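Transcriptional regulator containing CBS domains (Streptococcus pneumoniae, PDB 6UOF) probably senses a small ligand, perhaps an adenine nucleotide, through its paired CBS domains and so regulates transcription, this chain being the CBS-domain piece of the longer protein. Local coordinates at residues G16-R19 with E20-V24; L28-V31 with R32-S36; P40-N43 with Q44-V48; S63-I66 with D67-M70; V111-R114 with D115-K119. All coordinates share one frame; numbering follows the deposited sequence.

Interaction 1. Residues G16-R19 with E20-V24; sequences GFLR and ETDTV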
loop_
_atom_site.group_PDB
_atom_site.type_symbol
_atom_site.label_atom_id
_atom_site.label_comp_id
_atom_site.label_asym_id
_atom_site.label_seq_id
_atom_site.Cartn_x
_atom_site.Cartn_y
_atom_site.Cartn_z
ATOM N N GLY A 16 6.236 4.671 2.582
ATOM C CA GLY A 16 5.892 5.504 1.417
ATOM C C GLY A 16 4.406 5.487 1.116
ATOM O O GLY A 16 3.737 4.463 1.308
ATOM N N PHE A 17 3.920 6.600 0.600
ATOM C CA PHE A 17 2.516 6.667 0.153
ATOM C C PHE A 17 2.435 7.755 -0.904
ATOM O O PHE A 17 3.310 8.625 -0.979
ATOM C CB PHE A 17 1.549 6.966 1.300
ATOM C CG PHE A 17 1.695 8.362 1.849
ATOM C CD1 PHE A 17 2.685 8.679 2.770
ATOM C CD2 PHE A 17 0.835 9.366 1.433
ATOM C CE1 PHE A 17 2.819 9.975 3.243
ATOM C CE2 PHE A 17 0.966 10.662 1.912
ATOM C CZ PHE A 17 1.960 10.961 2.814
ATOM N N LEU A 18 1.385 7.673 -1.714
ATOM C CA LEU A 18 1.119 8.733 -2.714
ATOM C C LEU A 18 -0.256 9.345 -2.493
ATOM O O LEU A 18 -1.101 8.723 -1.856
ATOM C CB LEU A 18 1.220 8.145 -4.119
ATOM C CG LEU A 18 2.668 7.983 -4.583
ATOM C CD1 LEU A 18 2.837 6.817 -5.510
ATOM C CD2 LEU A 18 3.210 9.259 -5.196
ATOM N N ARG A 19 -0.389 10.582 -2.939
ATOM C CA ARG A 19 -1.698 11.272 -2.921
ATOM C C ARG A 19 -2.307 11.125 -4.314
ATOM O O ARG A 19 -1.536 11.068 -5.319
ATOM C CB ARG A 19 -1.522 12.725 -2.494
ATOM C CG ARG A 19 -1.030 12.837 -1.056
ATOM C CD ARG A 19 -1.005 14.262 -0.523
ATOM N NE ARG A 19 -0.817 14.352 0.946
ATOM C CZ ARG A 19 0.334 14.540 1.570
ATOM N NH1 ARG A 19 0.369 14.532 2.890
ATOM N NH2 ARG A 19 1.453 14.709 0.887
ATOM N N GLU A 20 -3.632 11.086 -4.396
ATOM C CA GLU A 20 -4.242 10.829 -5.725
ATOM C C GLU A 20 -3.945 12.001 -6.670
ATOM O O GLU A 20 -4.014 11.787 -7.903
ATOM C CB GLU A 20 -5.702 10.431 -5.552
ATOM C CG GLU A 20 -6.572 11.589 -5.197
ATOM C CD GLU A 20 -8.068 11.335 -5.145
ATOM O OE1 GLU A 20 -8.504 10.195 -5.356
ATOM O OE2 GLU A 20 -8.787 12.297 -4.914
ATOM N N THR A 21 -3.597 13.178 -6.131
ATOM C CA THR A 21 -3.243 14.400 -6.905
ATOM C C THR A 21 -1.733 14.489 -7.170
ATOM O O THR A 21 -1.322 15.437 -7.862
ATOM C CB THR A 21 -3.795 15.652 -6.224
ATOM O OG1 THR A 21 -3.425 15.557 -4.847
ATOM C CG2 THR A 21 -5.295 15.761 -6.367
ATOM N N ASP A 22 -0.939 13.572 -6.614
ATOM C CA ASP A 22 0.481 13.467 -7.030
ATOM C C ASP A 22 0.512 12.971 -8.486
ATOM O O ASP A 22 -0.545 12.563 -9.021
ATOM C CB ASP A 22 1.269 12.528 -6.107
ATOM C CG ASP A 22 1.557 13.070 -4.705
ATOM O OD1 ASP A 22 1.693 14.292 -4.570
ATOM O OD2 ASP A 22 1.683 12.247 -3.768
ATOM N N THR A 23 1.688 12.983 -9.105
ATOM C CA THR A 23 1.841 12.584 -10.524
ATOM C C THR A 23 2.662 11.301 -10.641
ATOM O O THR A 23 3.281 10.839 -9.663
ATOM C CB THR A 23 2.501 13.717 -11.313
ATOM O OG1 THR A 23 3.832 13.824 -10.806
ATOM C CG2 THR A 23 1.750 15.029 -11.215
ATOM N N VAL A 24 2.665 10.759 -11.852
ATOM C CA VAL A 24 3.481 9.550 -12.144
ATOM C C VAL A 24 4.959 9.884 -11.889
ATOM O O VAL A 24 5.659 9.022 -11.322
ATOM C CB VAL A 24 3.201 9.061 -13.575
ATOM C CG1 VAL A 24 4.276 8.108 -14.087
ATOM C CG2 VAL A 24 1.825 8.420 -13.651
HETATM O O HOH W 1 3.532 11.584 -1.964
HETATM O O HOH W 2 2.262 14.894 -1.883
#
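The carboxylate of Asp-22 folds back over the type I beta turn that runs from Arg-19 to Asp-22 and takes the backbone N-H of Arg-19. The bond, Arg-19 N to Asp-22 OD2, is 2.8 Å and nearly straight at 167°, though the N-H arrives from above the carboxylate plane. Asp-22 N returns a bond of 2.9 Å to Arg-19 O, so two bonds tie the first residue of the turn to the last. Aspartate suits the place because its short side chain, with CG beside its own backbone N (chi1 -72°), just spans this gap. On the buried side CD2 of Leu-18 packs 3.6 Å from Asp-22 OD2, an apolar wall beside the charged group.

The other side is looser and wet. One water gives hydrogen bonds to Phe-17 O and Asp-22 OD2; a second accepts from Arg-19 NH2 and donates to Asp-22 OD1, linking two charged groups that do not touch, Arg-19 NH2 and Asp-22 OD2 being 5.3 Å apart. The extended arginine instead lays one guanidinium face against the ring edge of Phe-17, with Phe-17 CE2 over the centre of the guanidinium.

Leu-18 and Glu-20 bond through their backbones to strand 39-42, Asp-22 makes a backbone hydrogen bond with Ile-66, and Thr-23 caps helix 24-34, so the turn carries the chain from the sheet's outer strand into that helix.

Interaction 2. Residues L28-V31 with R32-S36; sequences LDLV and RKNRS. With NA (sodium ion), chain C.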
loop_
_atom_site.group_PDB
_atom_site.type_symbol
_atom_site.label_atom_id
_atom_site.label_comp_id
_atom_site.label_asym_id
_atom_site.label_seq_id
_atom_site.Cartn_x
_atom_site.Cartn_y
_atom_site.Cartn_z
ATOM N N LEU A 28 7.550 7.691 -9.611
ATOM C CA LEU A 28 8.884 7.188 -10.046
ATOM C C LEU A 28 9.975 7.699 -9.099
ATOM O O LEU A 28 10.903 6.921 -8.789
ATOM C CB LEU A 28 9.145 7.594 -11.500
ATOM C CG LEU A 28 8.198 6.970 -12.527
ATOM C CD1 LEU A 28 8.462 7.519 -13.922
ATOM C CD2 LEU A 28 8.306 5.449 -12.526
ATOM N N ASP A 29 9.867 8.945 -8.640
ATOM C CA ASP A 29 10.867 9.503 -7.695
ATOM C C ASP A 29 10.796 8.733 -6.371
ATOM O O ASP A 29 11.871 8.468 -5.773
ATOM C CB ASP A 29 10.632 10.997 -7.458
ATOM C CG ASP A 29 10.866 11.883 -8.670
ATOM O OD1 ASP A 29 11.534 11.418 -9.629
ATOM O OD2 ASP A 29 10.383 13.036 -8.647
ATOM N N LEU A 30 9.584 8.429 -5.894
ATOM C CA LEU A 30 9.435 7.719 -4.591
ATOM C C LEU A 30 10.002 6.301 -4.714
ATOM O O LEU A 30 10.602 5.807 -3.742
ATOM C CB LEU A 30 7.964 7.692 -4.172
ATOM C CG LEU A 30 7.723 7.246 -2.733
ATOM C CD1 LEU A 30 8.386 8.189 -1.745
ATOM C CD2 LEU A 30 6.245 7.118 -2.446
ATOM N N VAL A 31 9.835 5.682 -5.884
ATOM C CA VAL A 31 10.387 4.315 -6.084
ATOM C C VAL A 31 11.906 4.360 -5.866
ATOM O O VAL A 31 12.444 3.476 -5.177
ATOM C CB VAL A 31 10.043 3.782 -7.480
ATOM C CG1 VAL A 31 10.823 2.513 -7.802
ATOM C CG2 VAL A 31 8.551 3.553 -7.651
ATOM N N ARG A 32 12.580 5.375 -6.391
ATOM C CA ARG A 32 14.064 5.410 -6.243
ATOM C C ARG A 32 14.480 5.822 -4.829
ATOM O O ARG A 32 15.503 5.326 -4.353
ATOM C CB ARG A 32 14.640 6.307 -7.326
ATOM C CG ARG A 32 14.276 5.772 -8.702
ATOM C CD ARG A 32 15.239 6.142 -9.787
ATOM N NE ARG A 32 16.539 5.555 -9.522
ATOM C CZ ARG A 32 17.615 5.809 -10.241
ATOM N NH1 ARG A 32 17.533 6.639 -11.267
ATOM N NH2 ARG A 32 18.771 5.251 -9.926
ATOM N N LYS A 33 13.706 6.665 -4.163
ATOM C CA LYS A 33 14.071 7.097 -2.789
ATOM C C LYS A 33 13.804 5.969 -1.791
ATOM O O LYS A 33 14.628 5.816 -0.857
ATOM C CB LYS A 33 13.285 8.349 -2.395
ATOM C CG LYS A 33 13.826 9.652 -2.962
ATOM C CD LYS A 33 13.102 10.869 -2.432
ATOM C CE LYS A 33 13.840 12.160 -2.709
ATOM N NZ LYS A 33 13.284 13.288 -1.925
ATOM N N ASN A 34 12.758 5.175 -2.018
ATOM C CA ASN A 34 12.323 4.169 -1.013
ATOM C C ASN A 34 12.661 2.738 -1.412
ATOM O O ASN A 34 12.548 1.857 -0.544
ATOM C CB ASN A 34 10.823 4.302 -0.748
ATOM C CG ASN A 34 10.458 5.579 -0.012
ATOM O OD1 ASN A 34 11.170 6.584 -0.067
ATOM N ND2 ASN A 34 9.337 5.542 0.692
ATOM N N ARG A 35 13.037 2.526 -2.670
ATOM C CA ARG A 35 13.441 1.163 -3.118
ATOM C C ARG A 35 12.254 0.206 -2.995
ATOM O O ARG A 35 12.485 -0.969 -2.721
ATOM C CB ARG A 35 14.587 0.586 -2.276
ATOM C CG ARG A 35 15.795 1.495 -2.121
ATOM C CD ARG A 35 16.438 1.845 -3.449
ATOM N NE ARG A 35 17.599 2.689 -3.240
ATOM C CZ ARG A 35 18.808 2.244 -2.949
ATOM N NH1 ARG A 35 19.029 0.946 -2.839
ATOM N NH2 ARG A 35 19.796 3.101 -2.760
ATOM N N SER A 36 11.042 0.704 -3.224
ATOM C CA SER A 36 9.772 -0.070 -3.214
ATOM C C SER A 36 8.970 0.407 -4.425
ATOM O O SER A 36 9.209 1.551 -4.850
ATOM C CB SER A 36 8.981 0.106 -1.941
ATOM O OG SER A 36 9.653 -0.437 -0.813
HETATM NA NA NA C . 11.928 1.345 1.613
HETATM O O HOH W 3 12.313 -0.823 0.597
HETATM O O HOH W 4 9.620 1.319 1.209
HETATM O O HOH W 5 11.410 3.374 2.611
#
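A sodium ion sits at the C-terminal end of helix 24-34, bound at 2.3 Å by the backbone O of Asn-34 and also by three waters. Segments 28-31 and 32-36 form the last turns of this helix, which belongs to a beta-alpha-beta unit in the first CBS domain, and the exit from it. Carbonyl oxygens gather at such an end, which probably makes it attractive to a cation. The helix winds down through Asn-34 N to Leu-30 O, at 2.8 Å, and Arg-35 N to Val-31 O, at 2.7 Å; Arg-35 then leaves helical geometry with positive phi.

Leucine at position 30 packs both on Phe-39 of the following strand and on the side chain one turn on. With CG anti to its backbone N (chi1 -168°), it brings CD1 to 3.6 Å from Asn-34 OD1 and also close to ND2, a methyl set against the amide. The amide is held in turn by ND2, which donates to the backbone O of Tyr-15. Val-31 touches Phe-39 too, and reaches Met-54 of helix 54-57 as well. Branched and compact, Val-31 fits where the chain doubles back: both of its methyls lie near the carbonyl of Ser-36. On the outer surface Asp-29 makes a salt bridge to Lys-25, while Arg-32 carries its charge outward.

Ser-36 OG hydrogen-bonds to two of the sodium's waters, and Val-31 CA offers a C-H to Ser-36 O at 3.2 Å.

Interaction 3. Residues P40-N43 with Q44-V48; sequences PVIN and QHQVV
Asn-43 turns its side chain back over the loop that follows it, alongside Val-47 and across His-45. Its CB lies close to the backbone N of Gln-44, the next residue. CG stands between the backbone N and the carbonyl carbon (chi1 66°), which swings the amide in over the turn. OD1 is the working atom: it accepts from His-45 N at 2.9 Å and from Val-47 N at 3.1 Å. The two donors come from opposite faces of the amide plane, so the oxygen is gripped from both sides. ND2, at the far tip, meets the edge of the His-45 ring near its plane, 3.9 Å from CD2, with amide and ring steeply inclined to each other.

The backbone does the rest. Asn-43 and Gln-46 delimit a type I beta turn, closed by Gln-46 N to Asn-43 O at 2.9 Å, and Asn-43 N donates to Val-47 O at 3.0 Å. This is a beta hairpin joining strands 39-42 and 48-52 of the first CBS domain, with Ile-42 and Val-48 an antiparallel non-hydrogen-bonded pair. Their CG2 methyls approach to 4.4 Å, and both side chains touch Leu-107 of the second CBS domain. Further along the loop, Ile-42 CD1 lies 3.5 Å from Gln-46 OE1, an oxygen that takes a hydrogen bond from a water.

Asparagine thus suits the first turn position because a short side-chain carbonyl can accept from two loop N-H groups at once, and the double grip should limit rotation of its amide.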
loop_
_atom_site.group_PDB
_atom_site.type_symbol
_atom_site.label_atom_id
_atom_site.label_comp_id
_atom_site.label_asym_id
_atom_site.label_seq_id
_atom_site.Cartn_x
_atom_site.Cartn_y
_atom_site.Cartn_z
ATOM N N PRO A 40 0.194 2.566 -1.293
ATOM C CA PRO A 40 -1.198 2.982 -1.131
ATOM C C PRO A 40 -1.341 4.431 -1.597
ATOM O O PRO A 40 -0.417 5.222 -1.500
ATOM C CB PRO A 40 -1.430 2.879 0.378
ATOM C CG PRO A 40 -0.050 3.131 0.988
ATOM C CD PRO A 40 0.917 2.504 -0.003
ATOM N N VAL A 41 -2.544 4.746 -2.062
ATOM C CA VAL A 41 -2.891 6.120 -2.518
ATOM C C VAL A 41 -4.039 6.659 -1.669
ATOM O O VAL A 41 -5.035 5.951 -1.500
ATOM C CB VAL A 41 -3.293 6.119 -3.998
ATOM C CG1 VAL A 41 -3.488 7.544 -4.461
ATOM C CG2 VAL A 41 -2.262 5.405 -4.863
ATOM N N ILE A 42 -3.870 7.889 -1.182
ATOM C CA ILE A 42 -4.932 8.520 -0.350
ATOM C C ILE A 42 -5.516 9.754 -1.033
ATOM O O ILE A 42 -4.835 10.428 -1.799
ATOM C CB ILE A 42 -4.397 8.897 1.042
ATOM C CG1 ILE A 42 -3.237 9.895 0.974
ATOM C CG2 ILE A 42 -4.066 7.648 1.831
ATOM C CD1 ILE A 42 -2.819 10.481 2.315
ATOM N N ASN A 43 -6.760 10.041 -0.681
ATOM C CA ASN A 43 -7.373 11.306 -1.139
ATOM C C ASN A 43 -7.136 12.386 -0.075
ATOM O O ASN A 43 -6.425 12.137 0.931
ATOM C CB ASN A 43 -8.849 11.118 -1.500
ATOM C CG ASN A 43 -9.729 10.781 -0.318
ATOM O OD1 ASN A 43 -9.300 10.881 0.831
ATOM N ND2 ASN A 43 -10.970 10.410 -0.588
ATOM N N GLN A 44 -7.732 13.558 -0.286
ATOM C CA GLN A 44 -7.506 14.716 0.625
ATOM C C GLN A 44 -8.203 14.511 1.984
ATOM O O GLN A 44 -7.988 15.356 2.878
ATOM C CB GLN A 44 -7.961 16.018 -0.032
ATOM C CG GLN A 44 -9.463 16.103 -0.264
ATOM C CD GLN A 44 -9.861 17.380 -0.965
ATOM O OE1 GLN A 44 -9.445 18.490 -0.620
ATOM N NE2 GLN A 44 -10.733 17.250 -1.951
ATOM N N HIS A 45 -8.975 13.435 2.141
ATOM C CA HIS A 45 -9.619 13.033 3.422
ATOM C C HIS A 45 -8.783 11.927 4.090
ATOM O O HIS A 45 -9.212 11.397 5.118
ATOM C CB HIS A 45 -11.048 12.561 3.165
ATOM C CG HIS A 45 -11.853 13.563 2.421
ATOM N ND1 HIS A 45 -12.373 14.674 3.036
ATOM C CD2 HIS A 45 -12.200 13.638 1.114
ATOM C CE1 HIS A 45 -13.017 15.396 2.139
ATOM N NE2 HIS A 45 -12.923 14.784 0.955
ATOM N N GLN A 46 -7.631 11.605 3.502
ATOM C CA GLN A 46 -6.667 10.584 4.007
ATOM C C GLN A 46 -7.211 9.158 3.809
ATOM O O GLN A 46 -6.629 8.218 4.364
ATOM C CB GLN A 46 -6.314 10.789 5.487
ATOM C CG GLN A 46 -6.160 12.247 5.903
ATOM C CD GLN A 46 -5.257 13.048 5.001
ATOM O OE1 GLN A 46 -4.148 12.644 4.679
ATOM N NE2 GLN A 46 -5.705 14.247 4.650
ATOM N N VAL A 47 -8.299 9.013 3.052
ATOM C CA VAL A 47 -8.925 7.685 2.816
ATOM C C VAL A 47 -8.164 6.972 1.695
ATOM O O VAL A 47 -7.780 7.602 0.697
ATOM C CB VAL A 47 -10.428 7.837 2.495
ATOM C CG1 VAL A 47 -11.056 6.539 2.006
ATOM C CG2 VAL A 47 -11.189 8.355 3.699
ATOM N N VAL A 48 -7.936 5.679 1.876
ATOM C CA VAL A 48 -7.274 4.884 0.805
ATOM C C VAL A 48 -8.255 4.754 -0.365
ATOM O O VAL A 48 -9.366 4.248 -0.161
ATOM C CB VAL A 48 -6.839 3.518 1.343
ATOM C CG1 VAL A 48 -6.299 2.625 0.233
ATOM C CG2 VAL A 48 -5.808 3.681 2.443
HETATM O O HOH W 6 -3.725 13.964 1.771
#

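Interaction 4. Residues S63-I66 with D67-M70; sequences STTI and DKVM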
loop_
_atom_site.group_PDB
_atom_site.type_symbol
_atom_site.label_atom_id
_atom_site.label_comp_id
_atom_site.label_asym_id
_atom_site.label_seq_id
_atom_site.Cartn_x
_atom_site.Cartn_y
_atom_site.Cartn_z
ATOM N N SER A 63 3.388 13.340 -16.307
ATOM C CA SER A 63 2.504 14.454 -15.867
ATOM C C SER A 63 1.133 13.947 -15.395
ATOM O O SER A 63 0.408 14.726 -14.750
ATOM C CB SER A 63 2.328 15.458 -16.977
ATOM O OG SER A 63 1.764 14.836 -18.125
ATOM N N THR A 64 0.774 12.702 -15.704
ATOM C CA THR A 64 -0.571 12.175 -15.343
ATOM C C THR A 64 -0.733 12.021 -13.833
ATOM O O THR A 64 0.237 11.591 -13.157
ATOM C CB THR A 64 -0.851 10.836 -16.035
ATOM O OG1 THR A 64 -0.785 11.069 -17.443
ATOM C CG2 THR A 64 -2.201 10.257 -15.680
ATOM N N THR A 65 -1.913 12.360 -13.312
ATOM C CA THR A 65 -2.155 12.212 -11.858
ATOM C C THR A 65 -2.354 10.738 -11.497
ATOM O O THR A 65 -2.869 9.941 -12.309
ATOM C CB THR A 65 -3.318 13.079 -11.353
ATOM O OG1 THR A 65 -4.467 12.897 -12.179
ATOM C CG2 THR A 65 -2.954 14.546 -11.294
ATOM N N ILE A 66 -1.978 10.411 -10.263
ATOM C CA ILE A 66 -2.048 9.002 -9.795
ATOM C C ILE A 66 -3.486 8.474 -9.826
ATOM O O ILE A 66 -3.658 7.268 -10.107
ATOM C CB ILE A 66 -1.410 8.898 -8.396
ATOM C CG1 ILE A 66 0.083 9.243 -8.454
ATOM C CG2 ILE A 66 -1.660 7.534 -7.781
ATOM C CD1 ILE A 66 0.926 8.328 -9.325
ATOM N N ASP A 67 -4.496 9.313 -9.563
ATOM C CA ASP A 67 -5.873 8.770 -9.533
ATOM C C ASP A 67 -6.254 8.167 -10.890
ATOM O O ASP A 67 -7.078 7.252 -10.891
ATOM C CB ASP A 67 -6.904 9.839 -9.153
ATOM C CG ASP A 67 -7.086 10.943 -10.177
ATOM O OD1 ASP A 67 -6.087 11.521 -10.621
ATOM O OD2 ASP A 67 -8.251 11.190 -10.548
ATOM N N LYS A 68 -5.617 8.608 -11.976
ATOM C CA LYS A 68 -6.008 8.147 -13.333
ATOM C C LYS A 68 -5.214 6.895 -13.736
ATOM O O LYS A 68 -5.537 6.351 -14.805
ATOM C CB LYS A 68 -5.920 9.329 -14.312
ATOM C CG LYS A 68 -6.945 10.427 -14.015
ATOM C CD LYS A 68 -7.062 11.558 -15.014
ATOM C CE LYS A 68 -7.442 11.062 -16.389
ATOM N NZ LYS A 68 -7.757 12.181 -17.314
ATOM N N VAL A 69 -4.250 6.441 -12.920
ATOM C CA VAL A 69 -3.448 5.231 -13.289
ATOM C C VAL A 69 -3.541 4.156 -12.207
ATOM O O VAL A 69 -3.270 2.998 -12.483
ATOM C CB VAL A 69 -1.963 5.557 -13.573
ATOM C CG1 VAL A 69 -1.788 6.691 -14.567
ATOM C CG2 VAL A 69 -1.190 5.869 -12.301
HETATM N N MSE A 70 -3.946 4.505 -10.985
HETATM C CA MSE A 70 -3.924 3.561 -9.877
HETATM C C MSE A 70 -4.931 2.425 -10.061
HETATM O O MSE A 70 -5.946 2.577 -10.748
HETATM C CB MSE A 70 -4.207 4.300 -8.563
HETATM C CG MSE A 70 -5.622 4.767 -8.437
HETATM SE SE MSE A 70 -5.819 5.935 -6.875
HETATM C CE MSE A 70 -7.684 6.453 -7.164
#
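Thr-65 and Asp-67 make the side-chain hydrogen bond of this contact. The two lie side by side, pointing the same way, and Thr-65 OG1 donates to Asp-67 OD1 at 2.6 Å, meeting the oxygen nearly along its C-O axis. Both groups are set for this by their first torsions: OG1 of Thr-65 (chi1 50°) and CG of Asp-67 (chi1 67°) each stand between the backbone N and the carbonyl carbon. A threonine hydroxyl and a short carboxylate two residues apart suit so brief a bridge.

Backbone bonds wind the chain tightly. Lys-68 N donates to Thr-65 O at 3.1 Å, and the carbonyl of Ile-66 accepts twice, from Val-69 N at 3.0 Å and from Met-70 N at 2.9 Å. The first of these two donors stands well above the carbonyl plane and the second is almost in line with C=O, so they share the oxygen without colliding. The bonds from Lys-68 N and Val-69 N, each spanning three residues, mark a short 3-10 turn in the loop between helices 54-57 and 83-93, where one CBS motif gives way to the next; that from Met-70 N spans four. Backbone bonds also tie Ile-66 to Asp-22 and Asp-67 to Glu-20.

Apolar contacts fill the inner side. Thr-64 CG2 packs 3.8 Å from Val-69 CG1, Ile-66 CD1 faces Val-69 CG2, and Ile-66 CG2 lies 4.2 Å from CB of Met-70, a selenomethionine. Branched Ile-66 is well shaped for its buried place, where it also meets Val-41 and Tyr-27.

Interaction 5. Residues V111-R114 with D115-K119; sequences VTRR and DVMEK
Asp-115 OD1 is gripped by two cationic side chains: Arg-114 NH2 at 2.8 Å and, more distantly, Lys-119 NZ at 3.6 Å, both salt bridges. The carboxylate oxygen lies over one face of the Arg-114 guanidinium, whose plane is turned 79° from that of the carboxylate. Arginine suits the place by its length: the chain, bent at chi3 (92°), reaches forward along the helix so that NE also makes a salt bridge to Glu-118 OE1 at 3.0 Å, its hydrogen bond weak. Arg-114 NH2 and Lys-119 NZ are 4.1 Å apart, a closeness that the shared Asp-115 OD1 probably offsets.

Asp-115's other oxygen, OD2, serves the start of helix 113-118, the last helix of the second CBS domain. Thr-112 is its N-cap: OG1 accepts from Asp-115 N at 3.3 Å and gives a weak bond to OD2, which also makes a salt bridge to Arg-10. A water joins OD2 to Thr-112 N.

On the inner side Val-116 CG2 comes 4.4 Å from Val-111 CB, and the valine packs on Ile-83 and Ser-87 of helix 83-93. Arg-113, extended, lays its CG 4.1 Å from CE of Met-117, a selenomethionine, and sends NH1 to the backbone O of Phe-95 and Met-90.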
loop_
_atom_site.group_PDB
_atom_site.type_symbol
_atom_site.label_atom_id
_atom_site.label_comp_id
_atom_site.label_asym_id
_atom_site.label_seq_id
_atom_site.Cartn_x
_atom_site.Cartn_y
_atom_site.Cartn_z
ATOM N N VAL A 111 1.563 -3.487 5.418
ATOM C CA VAL A 111 2.283 -4.733 5.813
ATOM C C VAL A 111 2.901 -5.284 4.526
ATOM O O VAL A 111 2.238 -5.266 3.465
ATOM C CB VAL A 111 1.412 -5.782 6.517
ATOM C CG1 VAL A 111 0.882 -5.267 7.824
ATOM C CG2 VAL A 111 0.291 -6.315 5.656
ATOM N N THR A 112 4.154 -5.706 4.619
ATOM C CA THR A 112 4.850 -6.241 3.425
ATOM C C THR A 112 4.900 -7.766 3.489
ATOM O O THR A 112 4.947 -8.345 4.592
ATOM C CB THR A 112 6.272 -5.693 3.277
ATOM O OG1 THR A 112 7.041 -6.295 4.322
ATOM C CG2 THR A 112 6.348 -4.180 3.310
ATOM N N ARG A 113 4.971 -8.385 2.317
ATOM C CA ARG A 113 5.027 -9.861 2.201
ATOM C C ARG A 113 6.259 -10.402 2.939
ATOM O O ARG A 113 6.121 -11.378 3.694
ATOM C CB ARG A 113 5.074 -10.253 0.721
ATOM C CG ARG A 113 5.012 -11.748 0.480
ATOM C CD ARG A 113 5.246 -12.031 -0.999
ATOM N NE ARG A 113 5.099 -13.456 -1.236
ATOM C CZ ARG A 113 3.983 -14.067 -1.642
ATOM N NH1 ARG A 113 2.874 -13.384 -1.886
ATOM N NH2 ARG A 113 3.971 -15.381 -1.782
ATOM N N ARG A 114 7.421 -9.779 2.745
ATOM C CA ARG A 114 8.646 -10.320 3.390
ATOM C C ARG A 114 8.479 -10.321 4.916
ATOM O O ARG A 114 8.866 -11.302 5.557
ATOM C CB ARG A 114 9.875 -9.495 3.001
ATOM C CG ARG A 114 11.191 -10.189 3.311
ATOM C CD ARG A 114 12.389 -9.274 3.485
ATOM N NE ARG A 114 12.585 -8.876 4.879
ATOM C CZ ARG A 114 12.078 -7.788 5.459
ATOM N NH1 ARG A 114 11.326 -6.943 4.775
ATOM N NH2 ARG A 114 12.338 -7.544 6.733
ATOM N N ASP A 115 7.921 -9.255 5.488
ATOM C CA ASP A 115 7.789 -9.238 6.964
ATOM C C ASP A 115 6.798 -10.309 7.417
ATOM O O ASP A 115 7.055 -10.965 8.428
ATOM C CB ASP A 115 7.372 -7.851 7.442
ATOM C CG ASP A 115 8.457 -6.801 7.296
ATOM O OD1 ASP A 115 9.648 -7.179 7.348
ATOM O OD2 ASP A 115 8.113 -5.606 7.183
ATOM N N VAL A 116 5.706 -10.487 6.683
ATOM C CA VAL A 116 4.678 -11.483 7.081
ATOM C C VAL A 116 5.260 -12.891 6.981
ATOM O O VAL A 116 5.087 -13.703 7.883
ATOM C CB VAL A 116 3.416 -11.320 6.217
ATOM C CG1 VAL A 116 2.482 -12.512 6.353
ATOM C CG2 VAL A 116 2.690 -10.019 6.529
HETATM N N MSE A 117 6.012 -13.151 5.911
HETATM C CA MSE A 117 6.508 -14.507 5.732
HETATM C C MSE A 117 7.633 -14.825 6.717
HETATM O O MSE A 117 7.766 -15.966 7.156
HETATM C CB MSE A 117 7.009 -14.719 4.301
HETATM C CG MSE A 117 5.941 -14.614 3.233
HETATM SE SE MSE A 117 4.218 -15.496 3.663
HETATM C CE MSE A 117 2.912 -14.370 2.763
ATOM N N GLU A 118 8.463 -13.825 7.030
ATOM C CA GLU A 118 9.591 -14.042 7.924
ATOM C C GLU A 118 9.080 -14.204 9.359
ATOM O O GLU A 118 9.735 -14.933 10.123
ATOM C CB GLU A 118 10.611 -12.915 7.763
ATOM C CG GLU A 118 11.358 -12.987 6.439
ATOM C CD GLU A 118 12.434 -11.937 6.221
ATOM O OE1 GLU A 118 12.525 -11.007 7.043
ATOM O OE2 GLU A 118 13.177 -12.052 5.218
ATOM N N LYS A 119 7.952 -13.565 9.704
ATOM C CA LYS A 119 7.356 -13.668 11.067
ATOM C C LYS A 119 6.035 -14.444 10.998
ATOM O O LYS A 119 5.825 -15.317 11.869
ATOM C CB LYS A 119 7.137 -12.288 11.690
ATOM C CG LYS A 119 8.406 -11.507 12.002
ATOM C CD LYS A 119 9.019 -10.782 10.835
ATOM C CE LYS A 119 10.248 -9.993 11.236
ATOM N NZ LYS A 119 10.727 -9.131 10.127
HETATM O O HOH W 7 5.398 -5.022 7.140
HETATM O O HOH W 8 11.649 -6.353 8.864
#

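In the fold
From the N terminus the five contacts come in series, none nested in or crossing another. Interaction 1 closes the turn between strand 18-19 and helix 24-34, and interaction 2 ends that helix, Leu-30 reaching back to Phe-17 and Leu-18. Interaction 3 closes the hairpin after strand 39-42, which pairs with strand 18-19 and so joins interaction 1 in one sheet. Interaction 4, in the loop between helix 54-57 and helix 83-93, returns to both: Ile-66 N bonds Asp-22 O, and Ile-66 and Met-70 pack on Val-41. Interaction 5 stands apart in the second CBS domain, its centre about 24 Å from that of interaction 1, across the chain's centre, where it joins strand 107-112 to helix 113-118.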